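Local coordinates for transaminase (Bacillus megaterium, PDB 5G0A), which probably catalyses S-selective amino-group transfer between amines or amino acids and carbonyl compounds, using pyridoxal-5'-phosphate as its cofactor, at residues A73-A78 with S302-A307; K99-D104 with A343-M348; E126-I131 with P291-M296; Q285-Q290 with D382-L387. All blocks are in the same frame, centred on the assembly; numbering follows the deposited sequence.

Contact 1: residues A73-A78 with S302-A307; sequences AAIKEA and SSSLPA
Flat groups play no part in the meeting of Ile75 with Leu305 and Ser304: there is no ring face or edge, and the contact is made by aliphatic carbons, chiefly methyls. The isoleucine and the leucine reach toward each other tip to tip. Ile75 places CG1 beside its backbone N (chi1 -63°), and the nearly extended second torsion then carries CD1 outward from helix 69-78. Ile75 CD1 lies 4.0 Å from Leu305 CD1 and 4.1 Å from Leu305 CG. The other branch shares the same target, Ile75 CG2 coming within 4.0 Å of Leu305 CD1, so one leucine methyl is seated against both arms of the isoleucine. At the margin, Ile75 CD1 grazes Ser304 CB at 4.3 Å. The hydroxyl of Ser304 is engaged with Ser301 O, while Ser301 OG bonds to Leu305 O; these two bonds tie the loop to itself and help to fix the base from which Leu305 extends. The patch is small but lies at a subunit boundary: Leu79 of the second subunit also packs on Ile75, and Lys76 forms a salt bridge with Asp80 of that subunit. Within the chain, helix 335-350 touches both partners, with Val336 against Ile75 and Ala340 against Ser304, so that helix 69-78 meets the loop between strands 293-296 and 308-313 alongside this third element.

Contact 2: residues K99-D104 with A343-M348; sequences KIIIED and ANLEVM
Leu345 meets Ile100 and Ile101 through its CB and its CD1 methyl. Leu345 CB is 3.9 Å from Ile100 CG2, the methyl that the isoleucine directs opposite its own backbone N. From CG, which stands beside the backbone N of Leu345 (chi1 -64°), the branch ending in CD1 runs on to touch both isoleucines. Leu345 CD1 comes within 4.0 Å of the same Ile100 CG2 and, closer still, lies 3.8 Å from Ile101 CG1. Phe275, from a loop, also packs on this leucine. The longer arm of Ile100 leads to a different neighbour: its CD1 passes Glu346 at about a right angle, 4.0 Å from OE2. This is contact without a polar bond, since the carboxylate has its ionic partner in Lys96, one turn earlier on the helix of Ile100. The salt bridge therefore spans the two helices at the border of the apolar patch. On the first helix, Lys99 NZ reaches Asp104 OD2 at 2.7 Å on its syn side, bridging the wider pi-type turn at residues 100-104. The helix segments run in broadly the same direction, 34° apart, with axes 10.8 Å from each other at closest approach. Such a spacing leaves room for the branched side chains to fill the interface, and the result is a buried helix-helix packing within the class-III aminotransferase fold, joining helices 92-105 and 335-350.

Contact 3: residues E126-I131 with P291-M296; sequences ETALNI and PDIITM
Thr295 turns its OG1 between the backbone N and the carbonyl carbon (chi1 51°), which leaves CG2 beside the N and directed at Ala128. Ile293, two residues earlier, keeps CG1 beside its backbone N (chi1 -62°), which puts CG2 anti to that N and offers a second methyl to the same alanine. The setting is the alpha/beta layer of the PLP-binding domain of a fold-type I aminotransferase: helix 121-136 lies on the central seven-stranded mixed sheet, nearly antiparallel to strand 293-296 (162°), the axes being 8.7 Å apart. Alternation along the strand sends Ile293 and Thr295 to the helix and Ile294 to the other side, where it packs on Phe282. A small residue at the crossing lets helix and strand come close. Ile131, one turn farther along, adds a loose contact, its CG2 4.5 Å from Ile293 CD1. The site has a tie to the cofactor: the side chain of Thr295 is about 6 Å from PLP, and its OG1 makes a weak hydrogen bond to OD1 of Asp269, a residue of the PLP pocket. Over Ala128 the packing is uneven, for Ala128 CB is an ordinary 3.9 Å from Ile293 CG2 but only 3.5 Å from Thr295 CG2, closer than two methyl groups normally pack.

Contact 4: residues Q285-Q290 with D382-L387; sequences QHYGVQ and DGYGLL
His286 and Tyr384 form an aromatic pair, an offset stack with ring centroids 4.4 Å apart and planes inclined by 27°. The tilt and displacement bring one side of the tyrosine ring, rather than its middle, onto the imidazole: Tyr384 CD2 sits over the centre of the histidine face, 3.4 Å above its plane, and Tyr384 CE2 lies 3.6 Å from His286 CD2. Tyr384 reaches this position with a first torsion of 34°, some way from a staggered value. The imidazole is also held from the side, because His286 NE2 is hydrogen-bonded to Thr278 OG1, and Thr278 touches Tyr384 as well.

The two segments share no polar bond. The hydroxyls Tyr287 OH and Tyr384 OH come no nearer than 4.0 Å, too far for a bond, and Tyr384 OH is buried with no partner in the model. The ring of Tyr287 is instead kept in place by packing: His286 CB lies over one face toward the rim, and the ring of Tyr249 meets it too.

Backbone bonds shape the second segment. Tyr384 N donates to Leu387 O at 3.2 Å and Leu387 N to Tyr384 O at 3.0 Å, closing a beta-hairpin whose two-residue loop is Gly385-Leu386. The hairpin joins strands 378-384 and 387-392 of an antiparallel sheet like that of the C-terminal small domain in fold-type I aminotransferases; through the stack it meets the loop preceding strand 293-296 of the large domain, with the Tyr384 side chain about 11 Å from PLP.

How the contacts relate
Contacts 1 and 2 lie side by side, centres 14 Å apart, and touch directly: Ser302 OG is 2.8 Å from Asn344 OD1, probably a hydrogen bond, and Ala74 CB packs 3.4 Å from Ala343 CB. Contact 3 is nested along the chain inside both loops that they close, and its nearest atoms are about 4 Å from contact 2. Residues 290 and 291 join contact 4 to contact 3, although their centres are 19 Å apart. PLP relates three of them: Lys298, of its pocket, falls between segments 291-296 and 302-307, and contact 3 comes nearer to the cofactor than contact 4 or contact 1, where the Leu305 side chain is about 12 Å away. Contacts 1, 2 and 3 also touch the second subunit.

Contact 1: residues A73-A78 with S302-A307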
loop_
_atom_site.group_PDB
_atom_site.type_symbol
_atom_site.label_atom_id
_atom_site.label_comp_id
_atom_site.label_asym_id
_atom_site.label_seq_id
_atom_site.Cartn_x
_atom_site.Cartn_y
_atom_site.Cartn_z
ATOM N N ALA B 73 -26.450 31.834 23.209
ATOM C CA ALA B 73 -27.713 31.615 23.937
ATOM C C ALA B 73 -28.359 30.283 23.547
ATOM O O ALA B 73 -28.876 29.553 24.412
ATOM C CB ALA B 73 -28.686 32.770 23.727
ATOM N N ALA B 74 -28.321 29.960 22.249
ATOM C CA ALA B 74 -28.884 28.707 21.774
ATOM C C ALA B 74 -28.134 27.502 22.370
ATOM O O ALA B 74 -28.743 26.519 22.724
ATOM C CB ALA B 74 -28.867 28.649 20.255
ATOM N N ILE B 75 -26.811 27.580 22.449
ATOM C CA ILE B 75 -26.052 26.506 23.078
ATOM C C ILE B 75 -26.404 26.383 24.551
ATOM O O ILE B 75 -26.569 25.281 25.054
ATOM C CB ILE B 75 -24.537 26.688 22.899
ATOM C CG1 ILE B 75 -24.174 26.634 21.403
ATOM C CG2 ILE B 75 -23.763 25.582 23.614
ATOM C CD1 ILE B 75 -22.796 27.198 21.102
ATOM N N LYS B 76 -26.526 27.524 25.239
ATOM C CA LYS B 76 -26.876 27.475 26.667
ATOM C C LYS B 76 -28.256 26.820 26.846
ATOM O O LYS B 76 -28.459 26.052 27.782
ATOM C CB LYS B 76 -26.852 28.875 27.291
ATOM C CG LYS B 76 -25.460 29.466 27.437
ATOM C CD LYS B 76 -25.544 30.877 28.040
ATOM C CE LYS B 76 -24.160 31.509 28.110
ATOM N NZ LYS B 76 -24.182 32.901 28.661
ATOM N N GLU B 77 -29.188 27.120 25.940
ATOM C CA GLU B 77 -30.510 26.492 25.946
ATOM C C GLU B 77 -30.460 24.970 25.780
ATOM O O GLU B 77 -31.143 24.249 26.482
ATOM C CB GLU B 77 -31.431 27.090 24.879
ATOM C CG GLU B 77 -32.305 28.247 25.330
ATOM C CD GLU B 77 -33.678 28.232 24.659
ATOM O OE1 GLU B 77 -33.847 27.558 23.619
ATOM O OE2 GLU B 77 -34.609 28.886 25.180
ATOM N N ALA B 78 -29.664 24.478 24.830
ATOM C CA ALA B 78 -29.551 23.029 24.616
ATOM C C ALA B 78 -29.027 22.307 25.868
ATOM O O ALA B 78 -29.352 21.148 26.119
ATOM C CB ALA B 78 -28.624 22.737 23.438
ATOM N N SER B 302 -19.569 27.928 12.367
ATOM C CA SER B 302 -18.697 29.098 12.560
ATOM C C SER B 302 -17.799 28.905 13.755
ATOM O O SER B 302 -17.547 29.846 14.512
ATOM C CB SER B 302 -19.501 30.418 12.657
ATOM O OG SER B 302 -20.182 30.634 11.436
ATOM N N SER B 303 -17.330 27.657 13.907
ATOM C CA SER B 303 -16.433 27.232 14.979
ATOM C C SER B 303 -16.992 27.436 16.388
ATOM O O SER B 303 -16.235 27.359 17.341
ATOM C CB SER B 303 -15.075 27.935 14.869
ATOM O OG SER B 303 -14.549 27.776 13.550
ATOM N N SER B 304 -18.293 27.652 16.519
ATOM C CA SER B 304 -18.877 27.837 17.856
ATOM C C SER B 304 -18.670 26.557 18.681
ATOM O O SER B 304 -18.282 26.627 19.852
ATOM C CB SER B 304 -20.335 28.248 17.777
ATOM O OG SER B 304 -21.111 27.300 17.056
ATOM N N LEU B 305 -18.892 25.398 18.052
ATOM C CA LEU B 305 -18.513 24.091 18.609
ATOM C C LEU B 305 -18.047 23.173 17.479
ATOM O O LEU B 305 -18.385 23.432 16.314
ATOM C CB LEU B 305 -19.679 23.434 19.351
ATOM C CG LEU B 305 -20.141 24.112 20.659
ATOM C CD1 LEU B 305 -21.455 23.456 21.112
ATOM C CD2 LEU B 305 -19.069 23.951 21.732
ATOM N N PRO B 306 -17.299 22.108 17.808
ATOM C CA PRO B 306 -16.811 21.217 16.717
ATOM C C PRO B 306 -17.947 20.481 15.995
ATOM O O PRO B 306 -18.756 19.795 16.641
ATOM C CB PRO B 306 -15.888 20.230 17.436
ATOM C CG PRO B 306 -15.497 20.918 18.723
ATOM C CD PRO B 306 -16.709 21.745 19.120
ATOM N N ALA B 307 -18.047 20.705 14.675
ATOM C CA ALA B 307 -18.964 19.982 13.826
ATOM C C ALA B 307 -18.400 19.897 12.408
ATOM O O ALA B 307 -17.719 20.820 11.938
ATOM C CB ALA B 307 -20.312 20.694 13.768
#

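Contact 2: residues K99-D104 with A343-M348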
loop_
_atom_site.group_PDB
_atom_site.type_symbol
_atom_site.label_atom_id
_atom_site.label_comp_id
_atom_site.label_asym_id
_atom_site.label_seq_id
_atom_site.Cartn_x
_atom_site.Cartn_y
_atom_site.Cartn_z
ATOM N N LYS B 99 -32.262 19.170 7.885
ATOM C CA LYS B 99 -33.411 19.789 7.179
ATOM C C LYS B 99 -33.064 21.213 6.698
ATOM O O LYS B 99 -33.373 21.590 5.564
ATOM C CB LYS B 99 -34.680 19.767 8.057
ATOM C CG LYS B 99 -35.910 20.440 7.410
ATOM C CD LYS B 99 -35.940 21.922 7.709
ATOM C CE LYS B 99 -37.209 22.605 7.194
ATOM N NZ LYS B 99 -37.327 23.982 7.745
ATOM N N ILE B 100 -32.409 21.996 7.552
ATOM C CA ILE B 100 -31.997 23.339 7.175
ATOM C C ILE B 100 -31.093 23.309 5.966
ATOM O O ILE B 100 -31.292 24.064 5.013
ATOM C CB ILE B 100 -31.307 24.076 8.328
ATOM C CG1 ILE B 100 -32.334 24.290 9.457
ATOM C CG2 ILE B 100 -30.740 25.414 7.850
ATOM C CD1 ILE B 100 -31.700 24.771 10.747
ATOM N N ILE B 101 -30.093 22.429 5.988
ATOM C CA ILE B 101 -29.149 22.386 4.875
ATOM C C ILE B 101 -29.853 21.962 3.585
ATOM O O ILE B 101 -29.678 22.613 2.553
ATOM C CB ILE B 101 -27.948 21.455 5.169
ATOM C CG1 ILE B 101 -27.071 22.083 6.261
ATOM C CG2 ILE B 101 -27.114 21.221 3.891
ATOM C CD1 ILE B 101 -26.074 21.099 6.846
ATOM N N ILE B 102 -30.694 20.937 3.658
ATOM C CA ILE B 102 -31.277 20.350 2.443
ATOM C C ILE B 102 -32.475 21.151 1.903
ATOM O O ILE B 102 -32.579 21.365 0.684
ATOM C CB ILE B 102 -31.599 18.838 2.652
ATOM C CG1 ILE B 102 -30.261 18.058 2.783
ATOM C CG2 ILE B 102 -32.466 18.269 1.515
ATOM C CD1 ILE B 102 -30.396 16.672 3.415
ATOM N N GLU B 103 -33.328 21.631 2.803
ATOM C CA GLU B 103 -34.599 22.246 2.406
ATOM C C GLU B 103 -34.670 23.763 2.534
ATOM O O GLU B 103 -35.546 24.378 1.897
ATOM C CB GLU B 103 -35.768 21.623 3.172
ATOM C CG GLU B 103 -35.945 20.134 2.938
ATOM C CD GLU B 103 -36.147 19.764 1.476
ATOM O OE1 GLU B 103 -35.989 20.631 0.596
ATOM O OE2 GLU B 103 -36.455 18.587 1.201
ATOM N N ASP B 104 -33.805 24.359 3.367
ATOM C CA ASP B 104 -33.798 25.829 3.557
ATOM C C ASP B 104 -32.618 26.569 2.917
ATOM O O ASP B 104 -32.702 27.750 2.579
ATOM C CB ASP B 104 -33.927 26.190 5.048
ATOM C CG ASP B 104 -35.128 25.531 5.703
ATOM O OD1 ASP B 104 -36.121 25.214 4.991
ATOM O OD2 ASP B 104 -35.086 25.331 6.933
ATOM N N ALA B 343 -28.418 26.975 15.237
ATOM C CA ALA B 343 -28.465 28.408 15.536
ATOM C C ALA B 343 -27.575 29.209 14.588
ATOM O O ALA B 343 -27.955 30.274 14.125
ATOM C CB ALA B 343 -28.092 28.669 16.985
ATOM N N ASN B 344 -26.387 28.689 14.278
ATOM C CA ASN B 344 -25.498 29.372 13.345
ATOM C C ASN B 344 -26.178 29.579 11.983
ATOM O O ASN B 344 -26.177 30.682 11.427
ATOM C CB ASN B 344 -24.221 28.537 13.177
ATOM C CG ASN B 344 -23.299 29.089 12.132
ATOM O OD1 ASN B 344 -22.767 30.180 12.271
ATOM N ND2 ASN B 344 -23.048 28.293 11.098
ATOM N N LEU B 345 -26.784 28.509 11.466
ATOM C CA LEU B 345 -27.439 28.556 10.158
ATOM C C LEU B 345 -28.687 29.454 10.199
ATOM O O LEU B 345 -28.990 30.159 9.224
ATOM C CB LEU B 345 -27.804 27.141 9.689
ATOM C CG LEU B 345 -26.570 26.244 9.446
ATOM C CD1 LEU B 345 -26.960 24.867 8.917
ATOM C CD2 LEU B 345 -25.588 26.942 8.512
ATOM N N GLU B 346 -29.398 29.418 11.321
ATOM C CA GLU B 346 -30.630 30.231 11.453
ATOM C C GLU B 346 -30.282 31.705 11.454
ATOM O O GLU B 346 -30.959 32.496 10.797
ATOM C CB GLU B 346 -31.413 29.838 12.705
ATOM C CG GLU B 346 -32.205 28.555 12.481
ATOM C CD GLU B 346 -32.658 27.912 13.766
ATOM O OE1 GLU B 346 -32.251 28.377 14.848
ATOM O OE2 GLU B 346 -33.411 26.927 13.686
ATOM N N VAL B 347 -29.216 32.067 12.177
ATOM C CA VAL B 347 -28.738 33.458 12.207
ATOM C C VAL B 347 -28.234 33.914 10.834
ATOM O O VAL B 347 -28.566 35.009 10.362
ATOM C CB VAL B 347 -27.646 33.682 13.294
ATOM C CG1 VAL B 347 -27.106 35.112 13.218
ATOM C CG2 VAL B 347 -28.197 33.403 14.688
ATOM N N MET B 348 -27.413 33.068 10.206
ATOM C CA MET B 348 -26.926 33.310 8.861
ATOM C C MET B 348 -28.083 33.583 7.882
ATOM O O MET B 348 -28.011 34.512 7.094
ATOM C CB MET B 348 -26.092 32.103 8.419
ATOM C CG MET B 348 -24.807 32.482 7.735
ATOM S SD MET B 348 -23.847 31.011 7.357
ATOM C CE MET B 348 -22.534 31.137 8.589
#

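Contact 3: residues E126-I131 with P291-M296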
loop_
_atom_site.group_PDB
_atom_site.type_symbol
_atom_site.label_atom_id
_atom_site.label_comp_id
_atom_site.label_asym_id
_atom_site.label_seq_id
_atom_site.Cartn_x
_atom_site.Cartn_y
_atom_site.Cartn_z
ATOM N N GLU B 126 -13.008 12.119 5.451
ATOM C CA GLU B 126 -12.891 10.645 5.632
ATOM C C GLU B 126 -14.188 9.954 5.240
ATOM O O GLU B 126 -14.192 8.917 4.534
ATOM C CB GLU B 126 -12.524 10.260 7.085
ATOM C CG GLU B 126 -11.192 10.826 7.593
ATOM C CD GLU B 126 -9.978 9.992 7.171
ATOM O OE1 GLU B 126 -10.143 8.876 6.646
ATOM O OE2 GLU B 126 -8.858 10.467 7.390
ATOM N N THR B 127 -15.296 10.522 5.690
ATOM C CA THR B 127 -16.588 9.897 5.470
ATOM C C THR B 127 -16.942 9.911 3.972
ATOM O O THR B 127 -17.425 8.924 3.444
ATOM C CB THR B 127 -17.680 10.604 6.311
ATOM O OG1 THR B 127 -17.261 10.597 7.690
ATOM C CG2 THR B 127 -18.991 9.826 6.215
ATOM N N ALA B 128 -16.703 11.042 3.327
ATOM C CA ALA B 128 -16.959 11.204 1.902
ATOM C C ALA B 128 -16.146 10.206 1.089
ATOM O O ALA B 128 -16.662 9.633 0.135
ATOM C CB ALA B 128 -16.604 12.600 1.455
ATOM N N LEU B 129 -14.870 10.033 1.436
ATOM C CA LEU B 129 -14.040 9.067 0.700
ATOM C C LEU B 129 -14.608 7.655 0.864
ATOM O O LEU B 129 -14.722 6.922 -0.119
ATOM C CB LEU B 129 -12.593 9.114 1.206
ATOM C CG LEU B 129 -11.882 10.444 0.922
ATOM C CD1 LEU B 129 -10.545 10.446 1.667
ATOM C CD2 LEU B 129 -11.701 10.760 -0.567
ATOM N N ASN B 130 -14.963 7.288 2.097
ATOM C CA ASN B 130 -15.557 5.985 2.363
ATOM C C ASN B 130 -16.825 5.759 1.530
ATOM O O ASN B 130 -17.018 4.679 0.930
ATOM C CB ASN B 130 -15.875 5.834 3.860
ATOM C CG ASN B 130 -14.620 5.766 4.723
ATOM O OD1 ASN B 130 -13.509 5.623 4.199
ATOM N ND2 ASN B 130 -14.784 5.866 6.048
ATOM N N ILE B 131 -17.702 6.769 1.506
ATOM C CA ILE B 131 -18.973 6.631 0.806
ATOM C C ILE B 131 -18.761 6.545 -0.706
ATOM O O ILE B 131 -19.389 5.691 -1.359
ATOM C CB ILE B 131 -19.942 7.798 1.139
ATOM C CG1 ILE B 131 -20.410 7.699 2.590
ATOM C CG2 ILE B 131 -21.158 7.789 0.200
ATOM C CD1 ILE B 131 -20.980 9.015 3.127
ATOM N N PRO B 291 -22.470 19.013 -7.467
ATOM C CA PRO B 291 -21.602 17.865 -7.208
ATOM C C PRO B 291 -22.393 16.620 -6.806
ATOM O O PRO B 291 -23.631 16.664 -6.696
ATOM C CB PRO B 291 -20.751 18.353 -6.016
ATOM C CG PRO B 291 -21.733 19.215 -5.241
ATOM C CD PRO B 291 -22.565 19.916 -6.292
ATOM N N ASP B 292 -21.678 15.507 -6.577
ATOM C CA ASP B 292 -22.294 14.284 -6.073
ATOM C C ASP B 292 -22.238 14.218 -4.548
ATOM O O ASP B 292 -23.092 13.612 -3.903
ATOM C CB ASP B 292 -21.563 13.063 -6.656
ATOM C CG ASP B 292 -21.712 12.978 -8.171
ATOM O OD1 ASP B 292 -22.823 12.625 -8.626
ATOM O OD2 ASP B 292 -20.745 13.275 -8.885
ATOM N N ILE B 293 -21.190 14.821 -4.002
ATOM C CA ILE B 293 -20.948 14.826 -2.546
ATOM C C ILE B 293 -20.259 16.135 -2.207
ATOM O O ILE B 293 -19.390 16.599 -2.969
ATOM C CB ILE B 293 -19.974 13.671 -2.115
ATOM C CG1 ILE B 293 -20.555 12.297 -2.438
ATOM C CG2 ILE B 293 -19.628 13.768 -0.632
ATOM C CD1 ILE B 293 -19.563 11.139 -2.277
ATOM N N ILE B 294 -20.650 16.756 -1.084
ATOM C CA ILE B 294 -19.813 17.814 -0.485
ATOM C C ILE B 294 -19.433 17.501 0.959
ATOM O O ILE B 294 -20.141 16.771 1.657
ATOM C CB ILE B 294 -20.406 19.254 -0.550
ATOM C CG1 ILE B 294 -21.637 19.412 0.375
ATOM C CG2 ILE B 294 -20.612 19.671 -2.032
ATOM C CD1 ILE B 294 -22.157 20.859 0.411
ATOM N N THR B 295 -18.307 18.073 1.366
ATOM C CA THR B 295 -17.829 17.986 2.745
ATOM C C THR B 295 -17.871 19.368 3.372
ATOM O O THR B 295 -17.609 20.370 2.697
ATOM C CB THR B 295 -16.405 17.401 2.810
ATOM O OG1 THR B 295 -15.552 18.117 1.917
ATOM C CG2 THR B 295 -16.418 15.929 2.414
ATOM N N MET B 296 -18.182 19.403 4.667
ATOM C CA MET B 296 -18.416 20.667 5.401
ATOM C C MET B 296 -17.761 20.620 6.768
ATOM O O MET B 296 -17.575 19.557 7.350
ATOM C CB MET B 296 -19.922 20.915 5.584
ATOM C CG MET B 296 -20.678 21.141 4.273
ATOM S SD MET B 296 -22.454 20.966 4.474
ATOM C CE MET B 296 -22.613 19.181 4.407
#

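Contact 4: residues Q285-Q290 with D382-L387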
loop_
_atom_site.group_PDB
_atom_site.type_symbol
_atom_site.label_atom_id
_atom_site.label_comp_id
_atom_site.label_asym_id
_atom_site.label_seq_id
_atom_site.Cartn_x
_atom_site.Cartn_y
_atom_site.Cartn_z
ATOM N N GLN B 285 -21.322 26.945 -6.146
ATOM C CA GLN B 285 -22.482 27.656 -6.727
ATOM C C GLN B 285 -22.115 28.809 -7.652
ATOM O O GLN B 285 -22.970 29.305 -8.408
ATOM C CB GLN B 285 -23.442 28.129 -5.634
ATOM C CG GLN B 285 -24.080 26.951 -4.917
ATOM C CD GLN B 285 -24.991 27.361 -3.781
ATOM O OE1 GLN B 285 -24.654 28.226 -2.961
ATOM N NE2 GLN B 285 -26.149 26.742 -3.728
ATOM N N HIS B 286 -20.865 29.246 -7.597
ATOM C CA HIS B 286 -20.378 30.203 -8.595
ATOM C C HIS B 286 -20.297 29.636 -10.004
ATOM O O HIS B 286 -20.193 30.411 -10.963
ATOM C CB HIS B 286 -19.019 30.763 -8.198
ATOM C CG HIS B 286 -19.070 31.627 -6.984
ATOM N ND1 HIS B 286 -19.384 32.971 -7.039
ATOM C CD2 HIS B 286 -18.891 31.333 -5.675
ATOM C CE1 HIS B 286 -19.363 33.474 -5.815
ATOM N NE2 HIS B 286 -19.078 32.496 -4.966
ATOM N N TYR B 287 -20.360 28.301 -10.133
ATOM C CA TYR B 287 -20.009 27.630 -11.403
ATOM C C TYR B 287 -21.147 26.944 -12.164
ATOM O O TYR B 287 -20.906 26.278 -13.179
ATOM C CB TYR B 287 -18.811 26.669 -11.172
ATOM C CG TYR B 287 -17.640 27.418 -10.603
ATOM C CD1 TYR B 287 -16.828 28.192 -11.434
ATOM C CD2 TYR B 287 -17.398 27.448 -9.216
ATOM C CE1 TYR B 287 -15.784 28.934 -10.921
ATOM C CE2 TYR B 287 -16.358 28.190 -8.698
ATOM C CZ TYR B 287 -15.561 28.926 -9.559
ATOM O OH TYR B 287 -14.535 29.665 -9.066
ATOM N N GLY B 288 -22.375 27.085 -11.687
ATOM C CA GLY B 288 -23.546 26.578 -12.428
ATOM C C GLY B 288 -23.673 25.062 -12.488
ATOM O O GLY B 288 -24.308 24.517 -13.399
ATOM N N VAL B 289 -23.069 24.376 -11.507
ATOM C CA VAL B 289 -23.043 22.921 -11.485
ATOM C C VAL B 289 -23.429 22.374 -10.117
ATOM O O VAL B 289 -23.626 23.123 -9.158
ATOM C CB VAL B 289 -21.667 22.340 -11.915
ATOM C CG1 VAL B 289 -21.439 22.538 -13.405
ATOM C CG2 VAL B 289 -20.517 22.942 -11.098
ATOM N N GLN B 290 -23.582 21.060 -10.048
ATOM C CA GLN B 290 -23.965 20.406 -8.809
ATOM C C GLN B 290 -23.052 19.187 -8.658
ATOM O O GLN B 290 -22.859 18.426 -9.621
ATOM C CB GLN B 290 -25.447 20.013 -8.827
ATOM C CG GLN B 290 -26.371 21.242 -8.715
ATOM C CD GLN B 290 -27.864 20.938 -8.756
ATOM O OE1 GLN B 290 -28.321 19.881 -8.336
ATOM N NE2 GLN B 290 -28.643 21.906 -9.254
ATOM N N ASP B 382 -7.565 38.109 -6.503
ATOM C CA ASP B 382 -8.755 37.452 -6.963
ATOM C C ASP B 382 -9.484 36.930 -5.727
ATOM O O ASP B 382 -8.885 36.784 -4.659
ATOM C CB ASP B 382 -8.361 36.305 -7.896
ATOM C CG ASP B 382 -9.478 35.886 -8.827
ATOM O OD1 ASP B 382 -10.546 36.532 -8.836
ATOM O OD2 ASP B 382 -9.277 34.891 -9.557
ATOM N N GLY B 383 -10.765 36.647 -5.879
ATOM C CA GLY B 383 -11.572 36.224 -4.733
ATOM C C GLY B 383 -13.019 36.575 -4.879
ATOM O O GLY B 383 -13.491 36.844 -5.984
ATOM N N TYR B 384 -13.728 36.535 -3.748
ATOM C CA TYR B 384 -15.158 36.759 -3.646
ATOM C C TYR B 384 -15.549 36.684 -2.169
ATOM O O TYR B 384 -14.827 36.085 -1.369
ATOM C CB TYR B 384 -15.985 35.775 -4.500
ATOM C CG TYR B 384 -15.460 34.345 -4.657
ATOM C CD1 TYR B 384 -14.623 33.761 -3.706
ATOM C CD2 TYR B 384 -15.853 33.573 -5.754
ATOM C CE1 TYR B 384 -14.164 32.452 -3.863
ATOM C CE2 TYR B 384 -15.411 32.265 -5.908
ATOM C CZ TYR B 384 -14.579 31.711 -4.955
ATOM O OH TYR B 384 -14.133 30.414 -5.112
ATOM N N GLY B 385 -16.665 37.312 -1.804
ATOM C CA GLY B 385 -17.136 37.280 -0.407
ATOM C C GLY B 385 -16.042 37.683 0.556
ATOM O O GLY B 385 -15.427 38.740 0.397
ATOM N N LEU B 386 -15.796 36.844 1.570
ATOM C CA LEU B 386 -14.691 37.071 2.495
ATOM C C LEU B 386 -13.554 36.041 2.321
ATOM O O LEU B 386 -13.055 35.463 3.296
ATOM C CB LEU B 386 -15.206 37.058 3.947
ATOM C CG LEU B 386 -15.858 38.342 4.505
ATOM C CD1 LEU B 386 -14.886 39.512 4.519
ATOM C CD2 LEU B 386 -17.145 38.694 3.760
ATOM N N LEU B 387 -13.133 35.828 1.076
ATOM C CA LEU B 387 -12.005 34.948 0.795
ATOM C C LEU B 387 -11.210 35.535 -0.376
ATOM O O LEU B 387 -11.668 35.510 -1.524
ATOM C CB LEU B 387 -12.498 33.530 0.462
ATOM C CG LEU B 387 -11.412 32.444 0.271
ATOM C CD1 LEU B 387 -10.593 32.216 1.542
ATOM C CD2 LEU B 387 -12.052 31.150 -0.195
#